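Local coordinates for SspB protein (Streptomyces clavuligerus, PDB 6JUF) that probably acts as a metal-binding DNase in a phosphorothioation-sensing bacterial defence system with broad activity against phages, at residues A134-P139 with P264-R269; P230-A235 with E280-S285; S251-R256 with V295-L300; L257-G262 with I270-I275. All coordinates share one frame; numbering follows the deposited sequence.

How the contacts relate
From the N terminus the chain passes 134-139, where contact 1 opens, then 230-235, 251-256 and 257-262, which open contacts 2, 3 and 4. Contact 1 closes first, at 264-269, contact 4 at 270-275, contact 2 at 280-285 and contact 3 at 295-300. Contact 4 is therefore nested within the loops of contacts 2 and 3, which cross each other, while contact 1 crosses all three. Contact 2 pairs helices 231-243 and 272-285, contact 4 pairs 254-259 and 272-285, and contact 3 joins strands 250-253 and 298-302 of a small antiparallel sheet; contact 1 ties that unit to helix 129-137. Contacts 1 and 4 are closest, their centres about 9 Å apart.

Contact 1 (A134-P139 with P264-R269); sequences AFHLAP and PGRAFR
One face of the Arg266 guanidinium is laid against the backbone of His136, whose O atom stands 3.3 Å above the guanidinium plane and over its centre. Phe135 O lies at the edge of this group, in its plane. The Phe135 ring in turn has Arg266 O at its own edge, 3.7 Å from CD1, whereas the His136 ring carries Phe135 CB over one face and meets the other segment obliquely. His136 ND1 is 3.4 Å from Arg266 CB, and the imidazole and guanidinium, their planes 35° apart, belong to side chains that slide past each other in opposite directions. Arg266 NH1 donates to Ala138 O at 3.0 Å, on a lone pair of that carbonyl, and also to Phe135 O, a bond less certain because that oxygen is modelled too close to a neighbour. Arg269 NH2 is the second donor to Phe135 O, with the same caution.

Arg269 is steered by its own segment: its NE donates to Arg266 O at 2.8 Å, with the acceptor only 2° out of the guanidinium plane. A water extends the grip, accepting from Arg269 NH2 at 2.7 Å and donating to Ala134 O at 2.8 Å. Arg269 NH1 turns to Ser141 OG instead. Arg269 follows helix 264-268 with positive phi, 57°, and ends its helical path there. Two arginines, from helix 264-268 and the residue after it, approach carbonyls at and just beyond the C-terminal part of helix 129-137, most firmly Ala138 O, in a part whose order of helices and strands is consistent with a winged helix.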
loop_
_atom_site.group_PDB
_atom_site.type_symbol
_atom_site.label_atom_id
_atom_site.label_comp_id
_atom_site.label_asym_id
_atom_site.label_seq_id
_atom_site.Cartn_x
_atom_site.Cartn_y
_atom_site.Cartn_z
ATOM N N ALA B 134 13.479 -19.055 -4.961
ATOM C CA ALA B 134 12.113 -19.353 -4.473
ATOM C C ALA B 134 11.140 -19.425 -5.642
ATOM O O ALA B 134 10.326 -20.321 -5.725
ATOM C CB ALA B 134 11.613 -18.327 -3.423
ATOM N N PHE B 135 11.221 -18.451 -6.540
ATOM C CA PHE B 135 10.291 -18.434 -7.691
ATOM C C PHE B 135 10.711 -19.344 -8.825
ATOM O O PHE B 135 9.793 -19.962 -9.456
ATOM C CB PHE B 135 10.069 -17.009 -8.199
ATOM C CG PHE B 135 9.151 -16.213 -7.307
ATOM C CD1 PHE B 135 7.800 -16.142 -7.598
ATOM C CD2 PHE B 135 9.632 -15.574 -6.157
ATOM C CE1 PHE B 135 6.920 -15.425 -6.771
ATOM C CE2 PHE B 135 8.756 -14.844 -5.343
ATOM C CZ PHE B 135 7.406 -14.812 -5.603
ATOM N N HIS B 136 12.010 -19.425 -9.143
ATOM C CA HIS B 136 12.430 -20.030 -10.425
ATOM C C HIS B 136 13.164 -21.354 -10.325
ATOM O O HIS B 136 13.203 -22.091 -11.300
ATOM C CB HIS B 136 13.302 -19.018 -11.168
ATOM C CG HIS B 136 12.519 -17.810 -11.636
ATOM N ND1 HIS B 136 11.476 -17.924 -12.470
ATOM C CD2 HIS B 136 12.698 -16.460 -11.413
ATOM C CE1 HIS B 136 10.951 -16.714 -12.743
ATOM N NE2 HIS B 136 11.702 -15.794 -12.096
ATOM N N LEU B 137 13.764 -21.655 -9.170
ATOM C CA LEU B 137 14.641 -22.880 -9.061
ATOM C C LEU B 137 14.156 -23.951 -8.092
ATOM O O LEU B 137 14.485 -25.124 -8.251
ATOM C CB LEU B 137 16.090 -22.506 -8.726
ATOM C CG LEU B 137 16.799 -21.610 -9.775
ATOM C CD1 LEU B 137 18.216 -21.236 -9.356
ATOM C CD2 LEU B 137 16.901 -22.289 -11.103
ATOM N N ALA B 138 13.315 -23.577 -7.146
ATOM C CA ALA B 138 12.841 -24.553 -6.148
ATOM C C ALA B 138 11.987 -25.614 -6.804
ATOM O O ALA B 138 11.200 -25.289 -7.706
ATOM C CB ALA B 138 12.036 -23.871 -5.016
ATOM N N PRO B 139 12.127 -26.873 -6.382
ATOM C CA PRO B 139 11.370 -27.943 -7.095
ATOM C C PRO B 139 9.915 -28.043 -6.554
ATOM O O PRO B 139 9.116 -28.787 -7.067
ATOM C CB PRO B 139 12.149 -29.205 -6.741
ATOM C CG PRO B 139 12.720 -28.897 -5.394
ATOM C CD PRO B 139 13.058 -27.408 -5.401
ATOM N N PRO B 264 8.066 -15.549 -17.428
ATOM C CA PRO B 264 6.891 -15.034 -16.753
ATOM C C PRO B 264 5.990 -16.081 -16.097
ATOM O O PRO B 264 5.329 -15.774 -15.088
ATOM C CB PRO B 264 6.113 -14.316 -17.882
ATOM C CG PRO B 264 7.204 -13.894 -18.805
ATOM C CD PRO B 264 8.186 -15.039 -18.806
ATOM N N GLY B 265 5.953 -17.316 -16.629
ATOM C CA GLY B 265 5.138 -18.308 -16.010
ATOM C C GLY B 265 5.538 -18.562 -14.560
ATOM O O GLY B 265 4.692 -18.590 -13.656
ATOM N N ARG B 266 6.800 -18.777 -14.308
ATOM C CA ARG B 266 7.284 -18.992 -12.936
ATOM C C ARG B 266 7.336 -17.687 -12.135
ATOM O O ARG B 266 7.217 -17.742 -10.906
ATOM C CB ARG B 266 8.648 -19.677 -12.937
ATOM C CG ARG B 266 8.581 -21.208 -13.017
ATOM C CD ARG B 266 9.052 -21.655 -11.623
ATOM N NE ARG B 266 9.569 -22.963 -11.754
ATOM C CZ ARG B 266 10.229 -23.603 -10.850
ATOM N NH1 ARG B 266 10.453 -23.061 -9.620
ATOM N NH2 ARG B 266 10.582 -24.813 -11.164
ATOM N N ALA B 267 7.504 -16.550 -12.794
ATOM C CA ALA B 267 7.631 -15.299 -12.031
ATOM C C ALA B 267 6.259 -14.845 -11.525
ATOM O O ALA B 267 6.111 -14.407 -10.390
ATOM C CB ALA B 267 8.253 -14.156 -12.883
ATOM N N PHE B 268 5.275 -14.977 -12.377
ATOM C CA PHE B 268 3.916 -14.532 -12.043
ATOM C C PHE B 268 3.027 -15.668 -11.560
ATOM O O PHE B 268 1.881 -15.417 -11.179
ATOM C CB PHE B 268 3.241 -13.805 -13.227
ATOM C CG PHE B 268 4.000 -12.576 -13.724
ATOM C CD1 PHE B 268 4.653 -11.719 -12.812
ATOM C CD2 PHE B 268 3.925 -12.200 -15.050
ATOM C CE1 PHE B 268 5.262 -10.525 -13.248
ATOM C CE2 PHE B 268 4.532 -11.009 -15.501
ATOM C CZ PHE B 268 5.173 -10.160 -14.590
ATOM N N ARG B 269 3.509 -16.901 -11.655
ATOM C CA ARG B 269 2.767 -18.102 -11.248
ATOM C C ARG B 269 1.445 -18.153 -12.019
ATOM O O ARG B 269 0.351 -18.192 -11.433
ATOM C CB ARG B 269 2.660 -18.215 -9.698
ATOM C CG ARG B 269 4.022 -18.485 -9.018
ATOM C CD ARG B 269 4.829 -19.549 -9.775
ATOM N NE ARG B 269 6.189 -19.798 -9.238
ATOM C CZ ARG B 269 6.451 -20.708 -8.315
ATOM N NH1 ARG B 269 5.436 -21.423 -7.808
ATOM N NH2 ARG B 269 7.700 -20.875 -7.878
HETATM O O HOH W 1 8.494 -22.412 -5.762
#

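Contact 2 (P230-A235 with E280-S285); sequences PARIIA and EKVAAS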
loop_
_atom_site.group_PDB
_atom_site.type_symbol
_atom_site.label_atom_id
_atom_site.label_comp_id
_atom_site.label_asym_id
_atom_site.label_seq_id
_atom_site.Cartn_x
_atom_site.Cartn_y
_atom_site.Cartn_z
ATOM N N PRO B 230 -2.395 -7.204 -15.483
ATOM C CA PRO B 230 -2.866 -6.810 -16.828
ATOM C C PRO B 230 -2.161 -7.620 -17.947
ATOM O O PRO B 230 -0.959 -7.970 -17.864
ATOM C CB PRO B 230 -2.528 -5.295 -16.939
ATOM C CG PRO B 230 -2.353 -4.863 -15.521
ATOM C CD PRO B 230 -1.771 -6.074 -14.793
ATOM N N ALA B 231 -2.931 -7.872 -19.034
ATOM C CA ALA B 231 -2.363 -8.507 -20.243
ATOM C C ALA B 231 -1.109 -7.838 -20.786
ATOM O O ALA B 231 -0.167 -8.538 -21.165
ATOM C CB ALA B 231 -3.435 -8.562 -21.327
ATOM N N ARG B 232 -1.068 -6.495 -20.809
ATOM C CA ARG B 232 0.124 -5.832 -21.328
ATOM C C ARG B 232 1.342 -5.989 -20.398
ATOM O O ARG B 232 2.459 -5.930 -20.833
ATOM C CB ARG B 232 -0.142 -4.347 -21.637
ATOM C CG ARG B 232 -1.053 -4.244 -22.890
ATOM C CD ARG B 232 -1.267 -2.788 -23.311
ATOM N NE ARG B 232 -2.181 -2.130 -22.405
ATOM C CZ ARG B 232 -3.051 -1.160 -22.727
ATOM N NH1 ARG B 232 -3.168 -0.738 -23.974
ATOM N NH2 ARG B 232 -3.832 -0.628 -21.798
ATOM N N ILE B 233 1.096 -6.207 -19.084
ATOM C CA ILE B 233 2.262 -6.498 -18.203
ATOM C C ILE B 233 2.848 -7.900 -18.490
ATOM O O ILE B 233 4.064 -8.081 -18.597
ATOM C CB ILE B 233 1.919 -6.345 -16.692
ATOM C CG1 ILE B 233 1.487 -4.915 -16.309
ATOM C CG2 ILE B 233 3.108 -6.827 -15.821
ATOM C CD1 ILE B 233 2.538 -3.841 -16.550
ATOM N N ILE B 234 1.948 -8.867 -18.698
ATOM C CA ILE B 234 2.338 -10.217 -19.161
ATOM C C ILE B 234 3.123 -10.139 -20.481
ATOM O O ILE B 234 4.232 -10.671 -20.611
ATOM C CB ILE B 234 1.128 -11.159 -19.257
ATOM C CG1 ILE B 234 0.512 -11.379 -17.847
ATOM C CG2 ILE B 234 1.547 -12.497 -19.855
ATOM C CD1 ILE B 234 -0.897 -12.011 -17.853
ATOM N N ALA B 235 2.530 -9.447 -21.477
ATOM C CA ALA B 235 3.184 -9.353 -22.795
ATOM C C ALA B 235 4.547 -8.648 -22.747
ATOM O O ALA B 235 5.531 -9.087 -23.355
ATOM C CB ALA B 235 2.230 -8.681 -23.786
ATOM N N GLU B 280 -2.526 -13.013 -26.993
ATOM C CA GLU B 280 -3.485 -12.894 -28.122
ATOM C C GLU B 280 -4.109 -11.522 -28.131
ATOM O O GLU B 280 -4.297 -10.895 -29.175
ATOM C CB GLU B 280 -4.564 -13.957 -27.993
ATOM C CG GLU B 280 -3.962 -15.329 -28.309
ATOM C CD GLU B 280 -4.960 -16.422 -28.559
ATOM O OE1 GLU B 280 -4.607 -17.308 -29.342
ATOM O OE2 GLU B 280 -6.086 -16.410 -28.015
ATOM N N LYS B 281 -4.517 -11.067 -26.938
ATOM C CA LYS B 281 -5.110 -9.743 -26.803
ATOM C C LYS B 281 -4.162 -8.651 -27.240
ATOM O O LYS B 281 -4.525 -7.759 -27.991
ATOM C CB LYS B 281 -5.581 -9.546 -25.350
ATOM C CG LYS B 281 -6.476 -8.343 -25.171
ATOM C CD LYS B 281 -6.989 -8.398 -23.755
ATOM C CE LYS B 281 -7.275 -7.020 -23.184
ATOM N NZ LYS B 281 -7.795 -7.300 -21.806
ATOM N N VAL B 282 -2.892 -8.796 -26.886
ATOM C CA VAL B 282 -1.903 -7.775 -27.207
ATOM C C VAL B 282 -1.482 -7.840 -28.660
ATOM O O VAL B 282 -1.374 -6.813 -29.304
ATOM C CB VAL B 282 -0.738 -7.831 -26.208
ATOM C CG1 VAL B 282 0.333 -6.797 -26.539
ATOM C CG2 VAL B 282 -1.252 -7.541 -24.809
ATOM N N ALA B 283 -1.346 -9.053 -29.217
ATOM C CA ALA B 283 -1.015 -9.250 -30.630
ATOM C C ALA B 283 -2.064 -8.705 -31.558
ATOM O O ALA B 283 -1.729 -8.300 -32.668
ATOM C CB ALA B 283 -0.806 -10.720 -30.958
ATOM N N ALA B 284 -3.327 -8.671 -31.128
ATOM C CA ALA B 284 -4.376 -8.148 -32.003
ATOM C C ALA B 284 -4.175 -6.662 -32.337
ATOM O O ALA B 284 -4.555 -6.228 -33.438
ATOM C CB ALA B 284 -5.738 -8.382 -31.397
ATOM N N SER B 285 -3.533 -5.933 -31.416
ATOM C CA SER B 285 -3.258 -4.497 -31.509
ATOM C C SER B 285 -1.910 -4.201 -32.178
ATOM O O SER B 285 -1.646 -3.063 -32.557
ATOM C CB SER B 285 -3.160 -3.939 -30.054
ATOM O OG SER B 285 -4.416 -3.728 -29.526
#
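Val282 sets its CG2 methyl against three residues of 230-235: Ala235 CB at 3.8 Å, Arg232 CG also at 3.8 Å, and Ala231 CB more loosely at 4.2 Å. Its other branch, CG1, stands anti to the backbone N (chi1 179°) and reaches Ala235 CB at 3.8 Å, so the alanine methyl touches both arms of the valine fork. The Arg232 and Val282 side chains cross at about a right angle; of the arginine it is CG that touches, and NE donates instead to Gln317 OE1 on helix 306-317. Lys281 adds a peripheral touch, its CD 4.3 Å from Ala231 CB.

The segment axes approach to 9.3 Å, at a signed crossing angle of -86°, almost perpendicular. Such a steep pairing of helices 231-243 and 272-285 is consistent with the first and third helices of a winged-helix fold, with the antiparallel strands 250-253, 289-293 and 298-302 completing the unit. No hydrogen bond spans the two segments, and the contact rests on apolar touches alone. One turn further back on helix 272-285, Ala278 and Leu279 continue the interface against Ala231, Ile234 and Ala235. Pro230 is the N-cap residue of helix 231-243, its O accepting from Ile234 N at 3.2 Å, and it also packs on Glu195 of the second subunit.

Contact 3 (S251-R256 with V295-L300); sequences SISLAR and VGQRSL
Ser251 and Leu300 meet through a CA-H...O contact, Ser251 CA lying 3.0 Å from Leu300 O. The Ser251 hydroxyl is linked to Ser299 OG by one water that is hydrogen-bonded to both. Next, Ile252 forms the antiparallel hydrogen-bonded pair with Leu300: Ile252 N donates to Leu300 O at 3.0 Å and Leu300 N to Ile252 O at 2.9 Å. Ser253 and Ser299 follow as a non-hydrogen-bonded pair, their CA atoms only 3.9 Å apart. Ser253 OG sits between the backbone N and carbonyl carbon (chi1 67°), where as N-cap of the next helix it accepts from Arg256 N at 3.1 Å. Leu254 N prolongs the pairing into that helix with a nearly straight bond (171°) to Arg298 O, 2.9 Å away. A water then accepts from Ala255 N and donates to both Arg298 O and Gln297 OE1, so that the first turn is also tied to the loop before the strand.

Strand 250-253 forms one edge of the three-stranded sheet, with 298-302 in the middle and 289-293 beyond. Leu254 and Leu300 rest on Leu291; Leu254 also packs on helix 272-285, while Ile252 and Leu300 face helix 231-243.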
loop_
_atom_site.group_PDB
_atom_site.type_symbol
_atom_site.label_atom_id
_atom_site.label_comp_id
_atom_site.label_asym_id
_atom_site.label_seq_id
_atom_site.Cartn_x
_atom_site.Cartn_y
_atom_site.Cartn_z
ATOM N N SER B 251 11.529 -15.371 -32.127
ATOM C CA SER B 251 10.377 -16.025 -31.528
ATOM C C SER B 251 10.802 -16.704 -30.243
ATOM O O SER B 251 11.994 -16.944 -30.014
ATOM C CB SER B 251 9.761 -17.048 -32.488
ATOM O OG SER B 251 10.670 -18.126 -32.689
ATOM N N ILE B 252 9.819 -17.003 -29.415
ATOM C CA ILE B 252 10.020 -17.795 -28.201
ATOM C C ILE B 252 8.745 -18.596 -27.930
ATOM O O ILE B 252 7.640 -18.093 -28.095
ATOM C CB ILE B 252 10.337 -16.882 -26.964
ATOM C CG1 ILE B 252 10.518 -17.725 -25.695
ATOM C CG2 ILE B 252 9.271 -15.830 -26.779
ATOM C CD1 ILE B 252 11.284 -16.980 -24.587
ATOM N N SER B 253 8.917 -19.856 -27.555
ATOM C CA SER B 253 7.781 -20.745 -27.473
ATOM C C SER B 253 6.964 -20.448 -26.231
ATOM O O SER B 253 7.510 -19.946 -25.226
ATOM C CB SER B 253 8.295 -22.194 -27.427
ATOM O OG SER B 253 8.997 -22.445 -26.208
ATOM N N LEU B 254 5.659 -20.690 -26.310
ATOM C CA LEU B 254 4.791 -20.568 -25.139
ATOM C C LEU B 254 5.238 -21.518 -24.017
ATOM O O LEU B 254 5.130 -21.175 -22.852
ATOM C CB LEU B 254 3.322 -20.763 -25.480
ATOM C CG LEU B 254 2.516 -19.524 -25.878
ATOM C CD1 LEU B 254 2.149 -18.752 -24.590
ATOM C CD2 LEU B 254 3.281 -18.604 -26.817
ATOM N N ALA B 255 5.701 -22.708 -24.365
ATOM C CA ALA B 255 6.156 -23.659 -23.344
ATOM C C ALA B 255 7.306 -23.082 -22.522
ATOM O O ALA B 255 7.319 -23.243 -21.281
ATOM C CB ALA B 255 6.618 -24.964 -24.037
ATOM N N ARG B 256 8.275 -22.435 -23.180
ATOM C CA ARG B 256 9.384 -21.767 -22.463
ATOM C C ARG B 256 8.880 -20.583 -21.642
ATOM O O ARG B 256 9.293 -20.403 -20.483
ATOM C CB ARG B 256 10.453 -21.286 -23.419
ATOM C CG ARG B 256 11.338 -22.428 -23.966
ATOM C CD ARG B 256 12.311 -21.876 -24.986
ATOM N NE ARG B 256 13.201 -20.910 -24.336
ATOM C CZ ARG B 256 13.913 -19.972 -24.953
ATOM N NH1 ARG B 256 13.866 -19.825 -26.279
ATOM N NH2 ARG B 256 14.679 -19.156 -24.218
ATOM N N VAL B 295 5.508 -26.581 -34.344
ATOM C CA VAL B 295 5.492 -28.070 -34.420
ATOM C C VAL B 295 4.774 -28.924 -33.375
ATOM O O VAL B 295 5.476 -29.575 -32.631
ATOM C CB VAL B 295 6.937 -28.655 -34.522
ATOM C CG1 VAL B 295 7.666 -28.282 -35.798
ATOM C CG2 VAL B 295 7.796 -28.254 -33.323
ATOM N N GLY B 296 3.444 -28.978 -33.239
ATOM C CA GLY B 296 2.493 -27.914 -33.423
ATOM C C GLY B 296 2.484 -27.402 -31.990
ATOM O O GLY B 296 1.579 -27.694 -31.194
ATOM N N GLN B 297 3.571 -26.719 -31.650
ATOM C CA GLN B 297 3.669 -25.967 -30.414
ATOM C C GLN B 297 3.559 -24.495 -30.788
ATOM O O GLN B 297 3.944 -24.138 -31.886
ATOM C CB GLN B 297 5.004 -26.259 -29.743
ATOM C CG GLN B 297 6.200 -25.859 -30.582
ATOM C CD GLN B 297 7.345 -25.302 -29.752
ATOM O OE1 GLN B 297 7.179 -24.984 -28.556
ATOM N NE2 GLN B 297 8.517 -25.158 -30.380
ATOM N N ARG B 298 3.003 -23.655 -29.913
ATOM C CA ARG B 298 2.828 -22.263 -30.248
ATOM C C ARG B 298 4.019 -21.458 -29.795
ATOM O O ARG B 298 4.612 -21.730 -28.763
ATOM C CB ARG B 298 1.549 -21.684 -29.603
ATOM C CG ARG B 298 0.274 -22.221 -30.221
ATOM C CD ARG B 298 -0.727 -21.137 -30.605
ATOM N NE ARG B 298 -1.494 -20.721 -29.449
ATOM C CZ ARG B 298 -2.401 -19.735 -29.410
ATOM N NH1 ARG B 298 -2.709 -18.986 -30.481
ATOM N NH2 ARG B 298 -2.999 -19.482 -28.260
ATOM N N SER B 299 4.317 -20.429 -30.559
ATOM C CA SER B 299 5.325 -19.459 -30.221
ATOM C C SER B 299 4.797 -18.050 -30.407
ATOM O O SER B 299 3.896 -17.764 -31.258
ATOM C CB SER B 299 6.581 -19.608 -31.075
ATOM O OG SER B 299 7.207 -20.855 -30.796
ATOM N N LEU B 300 5.389 -17.161 -29.620
ATOM C CA LEU B 300 5.261 -15.721 -29.872
ATOM C C LEU B 300 6.349 -15.273 -30.837
ATOM O O LEU B 300 7.551 -15.527 -30.615
ATOM C CB LEU B 300 5.397 -14.968 -28.553
ATOM C CG LEU B 300 5.578 -13.433 -28.577
ATOM C CD1 LEU B 300 4.287 -12.765 -29.043
ATOM C CD2 LEU B 300 5.992 -12.944 -27.173
HETATM O O HOH W 2 9.988 -20.294 -30.828
HETATM O O HOH W 3 9.755 -24.971 -26.373
HETATM O O HOH W 4 5.052 -23.955 -26.895
#

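Contact 4 (L257-G262 with I270-I275); sequences LANEPG and IREADI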
loop_
_atom_site.group_PDB
_atom_site.type_symbol
_atom_site.label_atom_id
_atom_site.label_comp_id
_atom_site.label_asym_id
_atom_site.label_seq_id
_atom_site.Cartn_x
_atom_site.Cartn_y
_atom_site.Cartn_z
ATOM N N LEU B 257 8.001 -19.762 -22.227
ATOM C CA LEU B 257 7.434 -18.669 -21.417
ATOM C C LEU B 257 6.724 -19.141 -20.141
ATOM O O LEU B 257 6.840 -18.498 -19.085
ATOM C CB LEU B 257 6.495 -17.776 -22.235
ATOM C CG LEU B 257 7.157 -16.930 -23.343
ATOM C CD1 LEU B 257 6.034 -16.372 -24.225
ATOM C CD2 LEU B 257 8.039 -15.803 -22.773
ATOM N N ALA B 258 6.003 -20.253 -20.233
ATOM C CA ALA B 258 5.261 -20.807 -19.126
ATOM C C ALA B 258 6.163 -21.535 -18.143
ATOM O O ALA B 258 5.807 -21.562 -16.971
ATOM C CB ALA B 258 4.221 -21.806 -19.667
ATOM N N ASN B 259 7.246 -22.190 -18.620
ATOM C CA ASN B 259 7.948 -23.152 -17.753
ATOM C C ASN B 259 9.428 -22.890 -17.431
ATOM O O ASN B 259 9.970 -23.491 -16.473
ATOM C CB ASN B 259 7.835 -24.542 -18.364
ATOM C CG ASN B 259 6.394 -24.969 -18.516
ATOM O OD1 ASN B 259 5.643 -24.937 -17.581
ATOM N ND2 ASN B 259 6.000 -25.321 -19.712
ATOM N N GLU B 260 10.110 -22.111 -18.272
ATOM C CA GLU B 260 11.541 -21.932 -18.149
ATOM C C GLU B 260 11.833 -21.118 -16.889
ATOM O O GLU B 260 11.186 -20.101 -16.654
ATOM C CB GLU B 260 12.113 -21.209 -19.361
ATOM C CG GLU B 260 13.622 -21.240 -19.510
ATOM C CD GLU B 260 14.019 -20.931 -20.931
ATOM O OE1 GLU B 260 14.024 -21.865 -21.759
ATOM O OE2 GLU B 260 14.300 -19.761 -21.213
ATOM N N PRO B 261 12.771 -21.542 -16.079
ATOM C CA PRO B 261 13.196 -20.700 -14.960
ATOM C C PRO B 261 13.611 -19.324 -15.460
ATOM O O PRO B 261 14.387 -19.165 -16.399
ATOM C CB PRO B 261 14.374 -21.498 -14.338
ATOM C CG PRO B 261 13.942 -22.916 -14.601
ATOM C CD PRO B 261 13.337 -22.902 -16.005
ATOM N N GLY B 262 13.066 -18.296 -14.821
ATOM C CA GLY B 262 13.329 -16.885 -15.165
ATOM C C GLY B 262 12.184 -16.226 -15.926
ATOM O O GLY B 262 12.091 -14.981 -15.994
ATOM N N ILE B 270 1.555 -18.045 -13.337
ATOM C CA ILE B 270 0.399 -18.170 -14.255
ATOM C C ILE B 270 0.620 -19.319 -15.219
ATOM O O ILE B 270 1.753 -19.697 -15.489
ATOM C CB ILE B 270 0.124 -16.847 -15.005
ATOM C CG1 ILE B 270 1.388 -16.413 -15.800
ATOM C CG2 ILE B 270 -0.366 -15.808 -13.964
ATOM C CD1 ILE B 270 1.167 -15.166 -16.662
ATOM N N ARG B 271 -0.493 -19.895 -15.688
ATOM C CA ARG B 271 -0.479 -21.033 -16.599
ATOM C C ARG B 271 -0.188 -20.642 -18.048
ATOM O O ARG B 271 -0.418 -19.502 -18.425
ATOM C CB ARG B 271 -1.836 -21.733 -16.521
ATOM C CG ARG B 271 -2.077 -22.323 -15.148
ATOM C CD ARG B 271 -3.200 -23.343 -15.142
ATOM N NE ARG B 271 -3.876 -23.384 -13.837
ATOM C CZ ARG B 271 -3.330 -23.776 -12.681
ATOM N NH1 ARG B 271 -2.061 -24.175 -12.610
ATOM N NH2 ARG B 271 -4.062 -23.761 -11.575
ATOM N N GLU B 272 0.312 -21.570 -18.833
ATOM C CA GLU B 272 0.544 -21.349 -20.264
ATOM C C GLU B 272 -0.675 -20.757 -20.951
ATOM O O GLU B 272 -0.493 -19.894 -21.804
ATOM C CB GLU B 272 0.950 -22.662 -20.968
ATOM C CG GLU B 272 1.579 -22.432 -22.327
ATOM C CD GLU B 272 2.083 -23.722 -22.935
ATOM O OE1 GLU B 272 2.898 -24.446 -22.303
ATOM O OE2 GLU B 272 1.673 -23.985 -24.053
ATOM N N ALA B 273 -1.887 -21.229 -20.617
ATOM C CA ALA B 273 -3.141 -20.779 -21.250
ATOM C C ALA B 273 -3.310 -19.306 -20.969
ATOM O O ALA B 273 -3.798 -18.549 -21.816
ATOM C CB ALA B 273 -4.375 -21.550 -20.714
ATOM N N ASP B 274 -2.964 -18.895 -19.754
ATOM C CA ASP B 274 -3.118 -17.511 -19.319
ATOM C C ASP B 274 -2.153 -16.599 -20.096
ATOM O O ASP B 274 -2.491 -15.462 -20.456
ATOM C CB ASP B 274 -2.766 -17.398 -17.827
ATOM C CG ASP B 274 -3.683 -18.213 -16.956
ATOM O OD1 ASP B 274 -4.896 -18.205 -17.239
ATOM O OD2 ASP B 274 -3.170 -18.839 -15.993
ATOM N N ILE B 275 -0.932 -17.071 -20.282
ATOM C CA ILE B 275 0.046 -16.326 -21.055
ATOM C C ILE B 275 -0.433 -16.232 -22.509
ATOM O O ILE B 275 -0.312 -15.187 -23.142
ATOM C CB ILE B 275 1.411 -17.001 -20.968
ATOM C CG1 ILE B 275 1.963 -16.955 -19.526
ATOM C CG2 ILE B 275 2.411 -16.366 -21.899
ATOM C CD1 ILE B 275 3.130 -17.914 -19.320
#
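In the helix-turn-helix-like pairing of helices 254-259 and 272-285, the end of the first packs on the start of the second through Ala258 and Glu272. Ala258 CA is 4.9 Å from Glu272 CA, and Ala258 CB is 3.6 Å from Glu272 CB, a closeness that the small alanine permits. Glu272 CG is anti to the backbone N (chi1 -163°) and lies 3.8 Å from Ala258 CB. At the tip Glu272 OE1 is 4.1 Å from Asn259 ND2, too long for a hydrogen bond, and the amide and carboxylate planes differ by 68°.

One turn on, Ile275 CD1 reaches Ala258 CA at 3.6 Å and Leu257 O at 3.8 Å, while its CG2 branch meets Leu257 CD1 at 4.3 Å. A classical helix-turn-helix joins its two helices by a short turn; here the short helix 264-268 lies between them, so the match is approximate, and Gly265 N is hydrogen-bonded to Leu257 O. Helix 272-285 starts at Arg271, its N-cap residue, with half of a capping box: Arg271 N donates to Asp274 OD2 at 2.9 Å, on the anti side of the carboxylate. Cys238 of helix 231-243 touches both Leu257 and Ile275.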